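Crov588 (PDB 6NYR) is of unknown function but folds as a circular leucine-rich repeat protein, built largely from FNIP repeats. Local coordinates at residues H87-E90 / E91-N94; E40-N43 / Q44-H48; I661-N665 / I666-K670; V138-G141 / G142-H145. All coordinates share one frame; numbering follows the deposited sequence.

Contact 1 of 4, residues H87-E90 / E91-N94; sequences HSLE and ELQN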
loop_
_atom_site.group_PDB
_atom_site.type_symbol
_atom_site.label_atom_id
_atom_site.label_comp_id
_atom_site.label_asym_id
_atom_site.label_seq_id
_atom_site.Cartn_x
_atom_site.Cartn_y
_atom_site.Cartn_z
ATOM N N HIS A 87 -32.535 15.090 1.597
ATOM C CA HIS A 87 -33.348 14.939 2.792
ATOM C C HIS A 87 -34.378 16.060 2.859
ATOM O O HIS A 87 -34.119 17.198 2.461
ATOM C CB HIS A 87 -32.518 14.974 4.093
ATOM C CG HIS A 87 -31.483 13.897 4.184
ATOM N ND1 HIS A 87 -31.800 12.575 4.420
ATOM C CD2 HIS A 87 -30.134 13.949 4.085
ATOM C CE1 HIS A 87 -30.690 11.859 4.447
ATOM N NE2 HIS A 87 -29.666 12.669 4.249
ATOM N N SER A 88 -35.555 15.724 3.386
ATOM C CA SER A 88 -36.477 16.711 3.929
ATOM C C SER A 88 -36.228 16.822 5.432
ATOM O O SER A 88 -35.669 15.914 6.055
ATOM C CB SER A 88 -37.932 16.326 3.665
ATOM O OG SER A 88 -38.394 15.402 4.628
ATOM N N LEU A 89 -36.626 17.956 6.013
ATOM C CA LEU A 89 -36.462 18.116 7.454
ATOM C C LEU A 89 -37.306 17.116 8.231
ATOM O O LEU A 89 -36.888 16.675 9.308
ATOM C CB LEU A 89 -36.799 19.549 7.863
ATOM C CG LEU A 89 -36.013 20.622 7.099
ATOM C CD1 LEU A 89 -36.540 22.011 7.402
ATOM C CD2 LEU A 89 -34.530 20.514 7.421
ATOM N N GLU A 90 -38.489 16.770 7.719
ATOM C CA GLU A 90 -39.252 15.666 8.285
ATOM C C GLU A 90 -38.404 14.405 8.384
ATOM O O GLU A 90 -38.349 13.761 9.437
ATOM C CB GLU A 90 -40.503 15.405 7.441
ATOM C CG GLU A 90 -41.269 14.155 7.863
ATOM C CD GLU A 90 -42.736 14.197 7.480
ATOM O OE1 GLU A 90 -43.431 15.150 7.889
ATOM O OE2 GLU A 90 -43.199 13.272 6.779
ATOM N N GLU A 91 -37.743 14.026 7.286
ATOM C CA GLU A 91 -36.886 12.845 7.306
ATOM C C GLU A 91 -35.888 12.903 8.458
ATOM O O GLU A 91 -35.696 11.919 9.183
ATOM C CB GLU A 91 -36.157 12.698 5.967
ATOM C CG GLU A 91 -35.092 11.613 5.979
ATOM C CD GLU A 91 -34.777 11.073 4.598
ATOM O OE1 GLU A 91 -35.595 11.256 3.671
ATOM O OE2 GLU A 91 -33.705 10.452 4.440
ATOM N N LEU A 92 -35.225 14.049 8.632
ATOM C CA LEU A 92 -34.219 14.163 9.683
ATOM C C LEU A 92 -34.859 14.069 11.062
ATOM O O LEU A 92 -34.287 13.478 11.986
ATOM C CB LEU A 92 -33.455 15.476 9.536
ATOM C CG LEU A 92 -32.761 15.697 8.192
ATOM C CD1 LEU A 92 -31.958 16.992 8.224
ATOM C CD2 LEU A 92 -31.889 14.505 7.828
ATOM N N GLN A 93 -36.044 14.659 11.214
ATOM C CA GLN A 93 -36.780 14.581 12.468
ATOM C C GLN A 93 -37.225 13.156 12.763
ATOM O O GLN A 93 -37.425 12.798 13.931
ATOM C CB GLN A 93 -37.984 15.517 12.371
ATOM C CG GLN A 93 -38.473 16.125 13.651
ATOM C CD GLN A 93 -39.293 17.381 13.380
ATOM O OE1 GLN A 93 -39.289 17.909 12.266
ATOM N NE2 GLN A 93 -39.997 17.861 14.396
ATOM N N ASN A 94 -37.364 12.330 11.731
ATOM C CA ASN A 94 -37.741 10.935 11.894
ATOM C C ASN A 94 -36.551 10.005 12.076
ATOM O O ASN A 94 -36.756 8.802 12.257
ATOM C CB ASN A 94 -38.568 10.477 10.685
ATOM C CG ASN A 94 -39.964 11.072 10.679
ATOM O OD1 ASN A 94 -40.475 11.496 11.718
ATOM N ND2 ASN A 94 -40.589 11.108 9.507
#

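Contact 2 of 4, residues E40-N43 / Q44-H48; sequences EKFN and QEIDH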
loop_
_atom_site.group_PDB
_atom_site.type_symbol
_atom_site.label_atom_id
_atom_site.label_comp_id
_atom_site.label_asym_id
_atom_site.label_seq_id
_atom_site.Cartn_x
_atom_site.Cartn_y
_atom_site.Cartn_z
ATOM N N GLU A 40 -22.476 1.415 -5.367
ATOM C CA GLU A 40 -22.828 2.493 -6.279
ATOM C C GLU A 40 -24.269 2.366 -6.754
ATOM O O GLU A 40 -25.040 3.330 -6.702
ATOM C CB GLU A 40 -21.881 2.484 -7.483
ATOM C CG GLU A 40 -21.905 3.755 -8.318
ATOM C CD GLU A 40 -20.960 3.701 -9.507
ATOM O OE1 GLU A 40 -20.570 2.586 -9.920
ATOM O OE2 GLU A 40 -20.604 4.778 -10.033
ATOM N N LYS A 41 -24.658 1.176 -7.202
ATOM C CA LYS A 41 -25.890 1.024 -7.962
ATOM C C LYS A 41 -27.132 0.822 -7.107
ATOM O O LYS A 41 -28.245 0.962 -7.629
ATOM C CB LYS A 41 -25.754 -0.153 -8.938
ATOM C CG LYS A 41 -24.751 0.080 -10.061
ATOM C CD LYS A 41 -25.258 1.129 -11.045
ATOM C CE LYS A 41 -24.331 1.268 -12.248
ATOM N NZ LYS A 41 -24.877 2.212 -13.267
ATOM N N PHE A 42 -26.987 0.489 -5.826
ATOM C CA PHE A 42 -28.159 0.187 -5.015
ATOM C C PHE A 42 -29.055 1.413 -4.885
ATOM O O PHE A 42 -28.613 2.489 -4.473
ATOM C CB PHE A 42 -27.746 -0.306 -3.627
ATOM C CG PHE A 42 -28.909 -0.559 -2.712
ATOM C CD1 PHE A 42 -29.703 -1.681 -2.877
ATOM C CD2 PHE A 42 -29.211 0.326 -1.691
ATOM C CE1 PHE A 42 -30.781 -1.915 -2.041
ATOM C CE2 PHE A 42 -30.284 0.095 -0.850
ATOM C CZ PHE A 42 -31.069 -1.027 -1.026
ATOM N N ASN A 43 -30.334 1.241 -5.233
ATOM C CA ASN A 43 -31.328 2.305 -5.137
ATOM C C ASN A 43 -32.702 1.658 -4.944
ATOM O O ASN A 43 -33.552 1.634 -5.834
ATOM C CB ASN A 43 -31.290 3.206 -6.375
ATOM C CG ASN A 43 -32.084 4.484 -6.195
ATOM O OD1 ASN A 43 -32.341 4.915 -5.072
ATOM N ND2 ASN A 43 -32.478 5.097 -7.302
ATOM N N GLN A 44 -32.931 1.123 -3.746
ATOM C CA GLN A 44 -34.190 0.473 -3.405
ATOM C C GLN A 44 -34.589 0.886 -1.993
ATOM O O GLN A 44 -33.749 1.300 -1.187
ATOM C CB GLN A 44 -34.077 -1.055 -3.499
ATOM C CG GLN A 44 -33.674 -1.577 -4.872
ATOM C CD GLN A 44 -34.716 -1.327 -5.941
ATOM O OE1 GLN A 44 -35.905 -1.202 -5.648
ATOM N NE2 GLN A 44 -34.271 -1.247 -7.191
ATOM N N GLU A 45 -35.884 0.768 -1.697
ATOM C CA GLU A 45 -36.385 1.075 -0.363
ATOM C C GLU A 45 -35.628 0.275 0.690
ATOM O O GLU A 45 -35.200 -0.858 0.451
ATOM C CB GLU A 45 -37.879 0.753 -0.268
ATOM C CG GLU A 45 -38.768 1.506 -1.244
ATOM C CD GLU A 45 -38.915 2.972 -0.891
ATOM O OE1 GLU A 45 -38.829 3.309 0.310
ATOM O OE2 GLU A 45 -39.109 3.790 -1.815
ATOM N N ILE A 46 -35.444 0.882 1.861
ATOM C CA ILE A 46 -34.818 0.191 2.981
ATOM C C ILE A 46 -35.583 0.453 4.272
ATOM O O ILE A 46 -35.121 0.098 5.365
ATOM C CB ILE A 46 -33.343 0.608 3.139
ATOM C CG1 ILE A 46 -33.223 2.111 3.420
ATOM C CG2 ILE A 46 -32.547 0.265 1.888
ATOM C CD1 ILE A 46 -32.753 2.436 4.819
ATOM N N ASP A 47 -36.767 1.051 4.155
ATOM C CA ASP A 47 -37.530 1.467 5.327
ATOM C C ASP A 47 -37.764 0.316 6.301
ATOM O O ASP A 47 -37.136 0.261 7.363
ATOM C CB ASP A 47 -38.874 2.074 4.903
ATOM C CG ASP A 47 -38.840 3.594 4.820
ATOM O OD1 ASP A 47 -38.045 4.216 5.556
ATOM O OD2 ASP A 47 -39.617 4.168 4.027
ATOM N N HIS A 48 -38.662 -0.605 5.955
ATOM C CA HIS A 48 -39.051 -1.683 6.854
ATOM C C HIS A 48 -38.342 -2.994 6.545
ATOM O O HIS A 48 -38.824 -4.061 6.940
ATOM C CB HIS A 48 -40.564 -1.889 6.812
ATOM C CG HIS A 48 -41.349 -0.683 7.214
ATOM N ND1 HIS A 48 -41.772 0.270 6.313
ATOM C CD2 HIS A 48 -41.785 -0.273 8.429
ATOM C CE1 HIS A 48 -42.438 1.213 6.955
ATOM N NE2 HIS A 48 -42.461 0.907 8.240
#

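Contact 3 of 4, residues I661-N665 / I666-K670; sequences IILKN and IDTSK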
loop_
_atom_site.group_PDB
_atom_site.type_symbol
_atom_site.label_atom_id
_atom_site.label_comp_id
_atom_site.label_asym_id
_atom_site.label_seq_id
_atom_site.Cartn_x
_atom_site.Cartn_y
_atom_site.Cartn_z
ATOM N N ILE A 661 -26.170 -22.636 -20.081
ATOM C CA ILE A 661 -25.733 -23.852 -20.758
ATOM C C ILE A 661 -25.025 -24.792 -19.792
ATOM O O ILE A 661 -25.165 -26.014 -19.887
ATOM C CB ILE A 661 -24.827 -23.502 -21.955
ATOM C CG1 ILE A 661 -25.566 -22.619 -22.957
ATOM C CG2 ILE A 661 -24.342 -24.787 -22.626
ATOM C CD1 ILE A 661 -26.407 -23.367 -23.964
ATOM N N ILE A 662 -24.253 -24.239 -18.855
ATOM C CA ILE A 662 -23.463 -25.074 -17.958
ATOM C C ILE A 662 -24.346 -25.707 -16.896
ATOM O O ILE A 662 -24.123 -26.852 -16.488
ATOM C CB ILE A 662 -22.334 -24.243 -17.321
ATOM C CG1 ILE A 662 -21.462 -23.601 -18.398
ATOM C CG2 ILE A 662 -21.483 -25.106 -16.396
ATOM C CD1 ILE A 662 -20.538 -22.512 -17.873
ATOM N N LEU A 663 -25.356 -24.975 -16.434
ATOM C CA LEU A 663 -26.217 -25.413 -15.346
ATOM C C LEU A 663 -27.569 -25.909 -15.840
ATOM O O LEU A 663 -28.507 -26.035 -15.044
ATOM C CB LEU A 663 -26.394 -24.275 -14.340
ATOM C CG LEU A 663 -25.080 -23.684 -13.821
ATOM C CD1 LEU A 663 -25.324 -22.590 -12.792
ATOM C CD2 LEU A 663 -24.197 -24.779 -13.231
ATOM N N LYS A 664 -27.680 -26.194 -17.140
ATOM C CA LYS A 664 -28.912 -26.739 -17.699
ATOM C C LYS A 664 -29.456 -27.874 -16.843
ATOM O O LYS A 664 -30.633 -27.880 -16.467
ATOM C CB LYS A 664 -28.647 -27.219 -19.128
ATOM C CG LYS A 664 -29.879 -27.583 -19.939
ATOM C CD LYS A 664 -29.490 -28.534 -21.072
ATOM C CE LYS A 664 -30.678 -28.942 -21.927
ATOM N NZ LYS A 664 -30.916 -27.993 -23.050
ATOM N N ASN A 665 -28.600 -28.839 -16.514
ATOM C CA ASN A 665 -29.001 -30.059 -15.817
ATOM C C ASN A 665 -28.617 -30.024 -14.346
ATOM O O ASN A 665 -28.190 -31.038 -13.786
ATOM C CB ASN A 665 -28.380 -31.281 -16.494
ATOM C CG ASN A 665 -28.583 -31.284 -17.997
ATOM O OD1 ASN A 665 -27.627 -31.157 -18.766
ATOM N ND2 ASN A 665 -29.831 -31.442 -18.424
ATOM N N ILE A 666 -28.744 -28.870 -13.693
ATOM C CA ILE A 666 -28.344 -28.727 -12.296
ATOM C C ILE A 666 -29.377 -27.858 -11.592
ATOM O O ILE A 666 -29.510 -26.671 -11.906
ATOM C CB ILE A 666 -26.943 -28.113 -12.151
ATOM C CG1 ILE A 666 -25.880 -29.098 -12.634
ATOM C CG2 ILE A 666 -26.682 -27.711 -10.707
ATOM C CD1 ILE A 666 -24.513 -28.478 -12.822
ATOM N N ASP A 667 -30.099 -28.443 -10.639
ATOM C CA ASP A 667 -31.011 -27.681 -9.790
ATOM C C ASP A 667 -30.167 -26.840 -8.841
ATOM O O ASP A 667 -29.673 -27.334 -7.824
ATOM C CB ASP A 667 -31.941 -28.619 -9.027
ATOM C CG ASP A 667 -33.229 -27.938 -8.595
ATOM O OD1 ASP A 667 -33.249 -26.691 -8.506
ATOM O OD2 ASP A 667 -34.226 -28.650 -8.343
ATOM N N THR A 668 -29.991 -25.557 -9.172
ATOM C CA THR A 668 -29.223 -24.663 -8.313
ATOM C C THR A 668 -29.808 -24.573 -6.909
ATOM O O THR A 668 -29.126 -24.094 -5.995
ATOM C CB THR A 668 -29.152 -23.264 -8.930
ATOM O OG1 THR A 668 -30.462 -22.681 -8.950
ATOM C CG2 THR A 668 -28.600 -23.322 -10.349
ATOM N N SER A 669 -31.048 -25.017 -6.721
ATOM C CA SER A 669 -31.730 -24.922 -5.438
ATOM C C SER A 669 -31.567 -26.175 -4.588
ATOM O O SER A 669 -32.216 -26.288 -3.542
ATOM C CB SER A 669 -33.221 -24.644 -5.652
ATOM O OG SER A 669 -33.945 -25.854 -5.804
ATOM N N LYS A 670 -30.728 -27.121 -5.018
ATOM C CA LYS A 670 -30.526 -28.357 -4.273
ATOM C C LYS A 670 -29.054 -28.740 -4.168
ATOM O O LYS A 670 -28.750 -29.832 -3.665
ATOM C CB LYS A 670 -31.303 -29.509 -4.919
ATOM C CG LYS A 670 -32.814 -29.367 -4.856
ATOM C CD LYS A 670 -33.499 -30.478 -5.644
ATOM C CE LYS A 670 -35.010 -30.304 -5.653
ATOM N NZ LYS A 670 -35.624 -30.694 -4.352
#

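Contact 4 of 4, residues V138-G141 / G142-H145; sequences VLPG and GLTH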
loop_
_atom_site.group_PDB
_atom_site.type_symbol
_atom_site.label_atom_id
_atom_site.label_comp_id
_atom_site.label_asym_id
_atom_site.label_seq_id
_atom_site.Cartn_x
_atom_site.Cartn_y
_atom_site.Cartn_z
ATOM N N VAL A 138 -28.820 24.305 17.568
ATOM C CA VAL A 138 -29.142 23.498 16.400
ATOM C C VAL A 138 -28.393 22.177 16.435
ATOM O O VAL A 138 -28.971 21.115 16.212
ATOM C CB VAL A 138 -28.842 24.277 15.101
ATOM C CG1 VAL A 138 -29.044 23.374 13.895
ATOM C CG2 VAL A 138 -29.729 25.506 15.010
ATOM N N LEU A 139 -27.095 22.241 16.706
ATOM C CA LEU A 139 -26.268 21.051 16.780
ATOM C C LEU A 139 -26.557 20.292 18.072
ATOM O O LEU A 139 -26.724 20.910 19.129
ATOM C CB LEU A 139 -24.797 21.452 16.722
ATOM C CG LEU A 139 -24.374 22.226 15.471
ATOM C CD1 LEU A 139 -22.941 22.718 15.591
ATOM C CD2 LEU A 139 -24.537 21.347 14.236
ATOM N N PRO A 140 -26.632 18.964 18.015
ATOM C CA PRO A 140 -26.842 18.185 19.243
ATOM C C PRO A 140 -25.877 18.607 20.342
ATOM O O PRO A 140 -24.702 18.883 20.097
ATOM C CB PRO A 140 -26.603 16.740 18.792
ATOM C CG PRO A 140 -26.969 16.740 17.335
ATOM C CD PRO A 140 -26.604 18.113 16.807
ATOM N N GLY A 141 -26.391 18.645 21.574
ATOM C CA GLY A 141 -25.657 19.222 22.684
ATOM C C GLY A 141 -24.420 18.458 23.094
ATOM O O GLY A 141 -23.540 19.032 23.743
ATOM N N GLY A 142 -24.339 17.179 22.748
ATOM C CA GLY A 142 -23.179 16.379 23.074
ATOM C C GLY A 142 -22.334 16.005 21.870
ATOM O O GLY A 142 -21.625 14.994 21.897
ATOM N N LEU A 143 -22.407 16.801 20.803
ATOM C CA LEU A 143 -21.604 16.536 19.618
ATOM C C LEU A 143 -20.118 16.610 19.955
ATOM O O LEU A 143 -19.666 17.516 20.663
ATOM C CB LEU A 143 -21.915 17.553 18.523
ATOM C CG LEU A 143 -22.545 17.139 17.193
ATOM C CD1 LEU A 143 -21.999 18.101 16.097
ATOM C CD2 LEU A 143 -22.312 15.712 16.793
ATOM N N THR A 144 -19.355 15.652 19.435
ATOM C CA THR A 144 -17.904 15.634 19.586
ATOM C C THR A 144 -17.162 15.848 18.276
ATOM O O THR A 144 -16.110 16.488 18.267
ATOM C CB THR A 144 -17.446 14.303 20.201
ATOM O OG1 THR A 144 -17.915 13.215 19.394
ATOM C CG2 THR A 144 -17.976 14.155 21.616
ATOM N N HIS A 145 -17.676 15.321 17.165
ATOM C CA HIS A 145 -17.006 15.397 15.874
ATOM C C HIS A 145 -17.926 16.084 14.876
ATOM O O HIS A 145 -19.054 15.628 14.649
ATOM C CB HIS A 145 -16.606 14.002 15.386
ATOM C CG HIS A 145 -15.475 13.394 16.159
ATOM N ND1 HIS A 145 -15.548 13.137 17.511
ATOM C CD2 HIS A 145 -14.230 13.020 15.774
ATOM C CE1 HIS A 145 -14.406 12.616 17.923
ATOM N NE2 HIS A 145 -13.589 12.536 16.887
#

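Contact 1 of 4, residues H87-E90 / E91-N94
The polar contacts begin with H87 and E91, which meet through ND1 of the ring and one carboxylate oxygen. ND1 of H87 gives a weak hydrogen bond to OE2 of E91 at 2.9 Å, with the oxygen at the ring edge and the carboxylate turned almost perpendicular, 86° from the ring plane. An extended glutamate, its CG anti to the backbone N (chi1 171°), is long enough to reach back four residues, past the N-cap, to H87. Both groups have stronger outside partners: NE2 of H87 accepts from G105 N, and OE2 of E91 forms a salt bridge with K85.

S88 is the N-cap of helix 89-93. Its OG takes the amide of E91 at 3.1 Å in a nearly straight bond, 167°, a job suited to a short hydroxyl side chain. Backbone bonds follow from L92 N to S88 O and from Q93 N to L89 O, the latter 2.9 Å. N94 N reaches E90 O at the far end, while ND2 of N94 bonds to N70.

The apolar contacts lie on the buried side. L92 places CD2 over one face of the H87 ring, 4.0 Å from its centroid and shifted toward the rim, a CH-pi contact. L89 touches L92 more loosely, CD2 to CD1 at 4.4 Å, and both leucines pack against F108.

Because NE2 accepts a hydrogen bond while ND1 donates one, the imidazole is probably neutral with its proton on ND1, and K85 would balance the negative charge of the buried E91.

Contact 2 of 4, residues E40-N43 / Q44-H48
The loop between strands 35-37 and 56-58 holds a Phe-Asn-Gln-x-Ile sequence that recurs through this leucine-rich repeat protein, and here F42 meets Q44 and I46. The phenyl ring, its CG anti to the backbone N (chi1 177°), extends beneath the chain that follows. Backbone N of Q44 sits 3.9 Å above the ring plane, over its centre, and CB of Q44 touches CE1 of F42 at 3.7 Å. At the ring edge, in plane, CG2 of I46 meets CZ of F42 at 3.5 Å. F42 and I46 are both buried, the flat ring and the branched aliphatic chain packing against each other. F38 stacks on the F42 ring as well.

The polar side chains between them serve neighbouring coils. OD1 of N43 accepts from N66 N, while the backbone N of N43 and NE2 of Q44 both bond to OD1 of N18. Short asparagine suits this role, since its carboxamide stays close to the backbone of the next coil; glutamine, bent at chi2 (-66°), folds back alongside the carbonyl of N43. The chain N18, N43, N66, all following a phenylalanine, is the asparagine ladder typical of leucine-rich repeats.

Contact 3 of 4, residues I661-N665 / I666-K670
The planar carbonyl group of L663 is met by I666 N from above its plane, 65° out of it, and this closes a type I beta turn from L663 to I666, directly after helix 659-662. The bond from I666 N to L663 O is 3.1 Å long; its out-of-plane approach is set by the tight reversal of the chain. A second flat group, the carboxylate of D667, receives two donors on one face: N of S669 at 3.3 Å and OG of S669 at 2.9 Å, both ending on OD1. The amide bond makes this an Asx turn. Two bonds to a single oxygen fix the rotation of the carboxylate, and aspartate suits the place because its short side chain can reach the amide two residues on. A further type I turn, D667 to K670, is closed by the bond from K670 N to D667 O.

Apolar side chains, the buried L663 and I666, pack beside the turn near the C-terminal end of the ring-shaped leucine-rich repeat fold. L663 packs on I675 and Y677 of strand 674-678, and its two methyls part company: CD1 of L663 faces CG2 of T668, the side chains running nearly at right angles, while CD2 faces I666. Holding its CG1 beside the backbone N (chi1 -69°), I666 sends CD1 back toward the turn, where it meets CD2 of L663 at 3.7 Å and O of I662 at 4.0 Å.

Contact 4 of 4, residues V138-G141 / G142-H145
P140 and L143 lie at a slant to one another, with the CD corner of the proline ring against the branch point of the leucine, CD of P140 to CG of L143 at 4.2 Å. They are the first and last residues of a type I beta turn in the L-P-x-x-L sequence that leads into strand 145-147 of this FNIP repeat, a variety of leucine-rich repeat. The turn is closed by L143 N donating a hydrogen bond to P140 O at 3.2 Å, with an N-H...O angle of 156°; the donor stands well above the carbonyl plane, 57° out of it.

L139 comes to L143 from further back, its CB reaching CD1 of L143 at 4.4 Å. Both leucines also touch P162 and L124, so this packing joins successive coils of the repeat. Leucine suits such buried places with its flexible, branched end, while proline stiffens the chain where it enters the turn.

G141 and G142 occupy the turn's middle positions, toward solvent, with no side chains to place. Both have negative phi, so the turn itself does not demand glycine. The carbonyl oxygens of G141 and L143 both bond to OG of S164, which ties the turn to the next one along.

Beyond the turn the strand begins. The H145 ring stacks on H123 on the preceding strand and on H167 on the next. Its rotation is set by a bond from ND1 of H145 to OG1 of T144, 3.0 Å long and lying in the imidazole plane.

Along the chain come contacts 2, 1, 4 and, some 500 residues later, contact 3. The first three follow one arc of the ring: centres of contacts 2 and 1 are about 17 Å apart, as are those of 1 and 4. N70 bridges contacts 2 and 1: its backbone N bonds to OD1 of D47 and its side-chain OD1 to ND2 of N94. Contact 3 lies about 30 Å, centre to centre, from contact 2 but about 55 Å from contact 4, so the chain ends approach one another as a circular fold requires. All four lie in connections between successive parallel strands: contact 1 on helix 89-93, contact 3 from the end of helix 659-662, the others mainly loop.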